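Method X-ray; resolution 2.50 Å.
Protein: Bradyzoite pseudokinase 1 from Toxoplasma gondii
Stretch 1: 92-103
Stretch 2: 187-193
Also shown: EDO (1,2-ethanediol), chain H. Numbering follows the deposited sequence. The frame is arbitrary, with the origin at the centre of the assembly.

Stretch 1, residues 92-103: VYEPYLYREILP
Stretch 2, residues 187-193: GLDTAAP

A helix lays one side against a short irregular segment of the same chain; touching residues are at least 86 apart in sequence, and together the stretches bury 359 Å². Stretch 1 is helical from Val92, continuing a helix begun earlier, to about Ile101, and is kinked where the N atoms of Glu94 and Pro95 have no bond to the preceding turn. It widens into a pi-type turn at 97-101, where Leu97 O receives both Ile101 N at 3.0 Å and Leu102 N at 2.9 Å. Stretch 2 leaves Gly187 with phi/psi 60/39, makes a 3-10 turn over 188-190 closed by Ala191 N to Leu188 O at 3.1 Å, and extends as strand at 192-193. The register is set by Glu94 and Asp189, whose CA atoms lie 4.9 Å apart.

Leu188 is the main bump. Its m,t side chain (-63°, -176°) points toward the helix and enters a hollow lined by Tyr98 and Leu102: its CD1 lies 3.7 Å from Leu102 CD1 and 4.1 Å from Tyr98 CZ. Leu102 and Leu97 are also m,t; Tyr98 (chi1 -87°) starts sideways, but its end swings nearer. Leu97 is the reciprocal bump, its CD1 lying 3.3 Å from Leu188 O and 4.0 Å from Ala191 CB, an apolar contact.

Tyr93, t with chi2 71°, reaches along the turn. Its CD2 sits 3.5 Å from Asp189 O, and its OH donates a 2.6 Å hydrogen bond to Ala191 O, which lies at the ring edge.

Glu94, extended (t,t), leaves OE2 4.2 Å from Leu188 N, too far to bond directly; a water fills the gap, donating to Glu94 OE2 (2.8 Å) and Tyr98 OH (2.9 Å) and accepting from Leu188 N (3.0 Å). Glu94 OE1 accepts from ethanediol O2 at 2.8 Å; it also lies 4.2 Å from Asp189 OD1, a like-charge approach. Asp189, p (54°), points sideways, its CB 3.6 Å from Glu94 OE1.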

# COMPACT_ATOMS: atom_id res chain seq x y z
N VAL A 92 -0.84 14.94 -8.33
CA VAL A 92 -0.07 14.14 -9.29
C VAL A 92 1.16 13.48 -8.66
O VAL A 92 1.85 12.74 -9.37
CB VAL A 92 0.34 14.95 -10.53
CG1 VAL A 92 -0.87 15.56 -11.19
CG2 VAL A 92 1.36 16.01 -10.22
N TYR A 93 1.43 13.73 -7.37
CA TYR A 93 2.61 13.15 -6.73
C TYR A 93 2.57 11.61 -6.81
O TYR A 93 3.53 11.00 -7.21
CB TYR A 93 2.75 13.60 -5.27
CG TYR A 93 4.02 13.10 -4.62
CD1 TYR A 93 5.25 13.62 -4.98
CD2 TYR A 93 3.99 12.09 -3.68
CE1 TYR A 93 6.42 13.16 -4.39
CE2 TYR A 93 5.14 11.62 -3.08
CZ TYR A 93 6.37 12.15 -3.44
OH TYR A 93 7.51 11.69 -2.84
N GLU A 94 1.45 11.01 -6.42
CA GLU A 94 1.36 9.57 -6.36
C GLU A 94 1.45 8.99 -7.78
O GLU A 94 2.19 8.04 -8.02
CB GLU A 94 0.10 9.13 -5.61
CG GLU A 94 0.16 7.67 -5.21
CD GLU A 94 -1.03 7.12 -4.43
OE1 GLU A 94 -2.01 7.92 -4.17
OE2 GLU A 94 -1.00 5.90 -4.09
N PRO A 95 0.71 9.51 -8.79
CA PRO A 95 0.92 9.07 -10.17
C PRO A 95 2.39 9.18 -10.62
O PRO A 95 2.91 8.27 -11.31
CB PRO A 95 0.03 10.02 -10.98
CG PRO A 95 -1.08 10.40 -9.99
CD PRO A 95 -0.40 10.48 -8.65
N TYR A 96 3.06 10.27 -10.23
CA TYR A 96 4.45 10.46 -10.58
C TYR A 96 5.29 9.30 -10.02
O TYR A 96 6.09 8.72 -10.75
CB TYR A 96 4.94 11.81 -10.06
CG TYR A 96 6.38 12.12 -10.39
CD1 TYR A 96 7.40 11.69 -9.58
CD2 TYR A 96 6.71 12.84 -11.52
CE1 TYR A 96 8.72 11.99 -9.87
CE2 TYR A 96 8.02 13.12 -11.85
CZ TYR A 96 9.04 12.70 -11.02
OH TYR A 96 10.34 12.97 -11.32
N LEU A 97 5.14 8.97 -8.72
CA LEU A 97 5.89 7.86 -8.13
C LEU A 97 5.67 6.59 -8.95
O LEU A 97 6.63 5.90 -9.26
CB LEU A 97 5.45 7.60 -6.69
CG LEU A 97 5.85 8.64 -5.65
CD1 LEU A 97 5.52 8.11 -4.25
CD2 LEU A 97 7.33 8.98 -5.71
N TYR A 98 4.42 6.28 -9.28
CA TYR A 98 4.11 5.02 -9.97
C TYR A 98 4.73 5.00 -11.37
O TYR A 98 5.20 3.94 -11.78
CB TYR A 98 2.60 4.75 -10.00
CG TYR A 98 2.11 4.02 -8.78
CD1 TYR A 98 2.38 2.67 -8.60
CD2 TYR A 98 1.39 4.66 -7.79
CE1 TYR A 98 1.94 1.98 -7.49
CE2 TYR A 98 0.94 3.99 -6.66
CZ TYR A 98 1.21 2.63 -6.51
OH TYR A 98 0.78 1.95 -5.41
N ARG A 99 4.74 6.15 -12.06
CA ARG A 99 5.17 6.20 -13.47
C ARG A 99 6.69 6.36 -13.62
O ARG A 99 7.25 5.86 -14.59
CB ARG A 99 4.46 7.35 -14.19
CG ARG A 99 2.96 7.13 -14.38
CD ARG A 99 2.23 8.41 -14.72
NE ARG A 99 2.41 8.80 -16.11
CZ ARG A 99 1.72 8.30 -17.13
NH1 ARG A 99 0.84 7.33 -16.95
NH2 ARG A 99 1.93 8.77 -18.35
N GLU A 100 7.35 7.06 -12.68
CA GLU A 100 8.72 7.49 -12.87
C GLU A 100 9.69 6.85 -11.85
O GLU A 100 10.88 6.89 -12.10
CB GLU A 100 8.85 9.01 -12.73
CG GLU A 100 7.88 9.79 -13.58
CD GLU A 100 7.94 9.54 -15.09
OE1 GLU A 100 9.02 9.21 -15.60
OE2 GLU A 100 6.89 9.69 -15.75
N ILE A 101 9.22 6.31 -10.73
CA ILE A 101 10.14 5.96 -9.64
C ILE A 101 10.02 4.49 -9.20
O ILE A 101 11.02 3.83 -8.96
CB ILE A 101 9.96 6.93 -8.46
CG1 ILE A 101 10.32 8.34 -8.93
CG2 ILE A 101 10.77 6.48 -7.25
CD1 ILE A 101 10.70 9.30 -7.81
N LEU A 102 8.79 3.97 -9.10
CA LEU A 102 8.58 2.61 -8.69
C LEU A 102 8.69 1.70 -9.91
O LEU A 102 8.15 2.02 -10.97
CB LEU A 102 7.21 2.49 -8.02
CG LEU A 102 6.98 3.40 -6.82
CD1 LEU A 102 5.51 3.36 -6.41
CD2 LEU A 102 7.90 3.02 -5.66
N PRO A 103 9.38 0.55 -9.80
CA PRO A 103 9.36 -0.46 -10.87
C PRO A 103 7.92 -0.85 -11.23
O PRO A 103 7.03 -0.71 -10.41
CB PRO A 103 10.09 -1.67 -10.26
CG PRO A 103 10.92 -1.09 -9.13
CD PRO A 103 10.19 0.14 -8.64
N GLY A 187 -0.57 2.94 0.33
CA GLY A 187 -0.55 4.26 0.92
C GLY A 187 0.72 5.02 0.57
O GLY A 187 1.26 5.75 1.40
N LEU A 188 1.17 4.88 -0.68
CA LEU A 188 2.48 5.39 -1.09
C LEU A 188 2.47 6.88 -1.42
O LEU A 188 3.53 7.44 -1.74
CB LEU A 188 2.97 4.57 -2.29
CG LEU A 188 3.19 3.08 -2.01
CD1 LEU A 188 3.77 2.41 -3.27
CD2 LEU A 188 4.12 2.89 -0.82
N ASP A 189 1.31 7.54 -1.33
CA ASP A 189 1.22 9.00 -1.54
C ASP A 189 2.07 9.77 -0.52
O ASP A 189 2.41 10.91 -0.77
CB ASP A 189 -0.23 9.50 -1.51
CG ASP A 189 -1.01 9.11 -0.26
OD1 ASP A 189 -1.19 7.88 -0.02
OD2 ASP A 189 -1.42 10.03 0.47
N THR A 190 2.39 9.18 0.64
CA THR A 190 3.20 9.88 1.68
C THR A 190 4.70 9.60 1.52
O THR A 190 5.49 10.17 2.27
CB THR A 190 2.77 9.52 3.10
OG1 THR A 190 3.01 8.13 3.31
CG2 THR A 190 1.31 9.85 3.36
N ALA A 191 5.07 8.73 0.58
CA ALA A 191 6.47 8.31 0.44
C ALA A 191 7.34 9.49 -0.02
O ALA A 191 6.86 10.41 -0.69
CB ALA A 191 6.58 7.17 -0.53
N ALA A 192 8.61 9.46 0.37
CA ALA A 192 9.55 10.57 0.10
C ALA A 192 10.98 10.05 0.18
O ALA A 192 11.23 9.04 0.83
CB ALA A 192 9.34 11.71 1.08
N PRO A 193 11.96 10.71 -0.45
CA PRO A 193 13.33 10.22 -0.47
C PRO A 193 13.98 10.20 0.93
O PRO A 193 13.72 11.08 1.73
CB PRO A 193 14.09 11.21 -1.37
CG PRO A 193 13.02 11.98 -2.11
CD PRO A 193 11.82 11.98 -1.19
C1 EDO H . -4.47 10.58 -7.25
O1 EDO H . -5.59 9.99 -7.93
C2 EDO H . -4.18 9.76 -5.99
O2 EDO H . -3.05 10.25 -5.26
O HOH W 1 -0.08 3.51 -3.08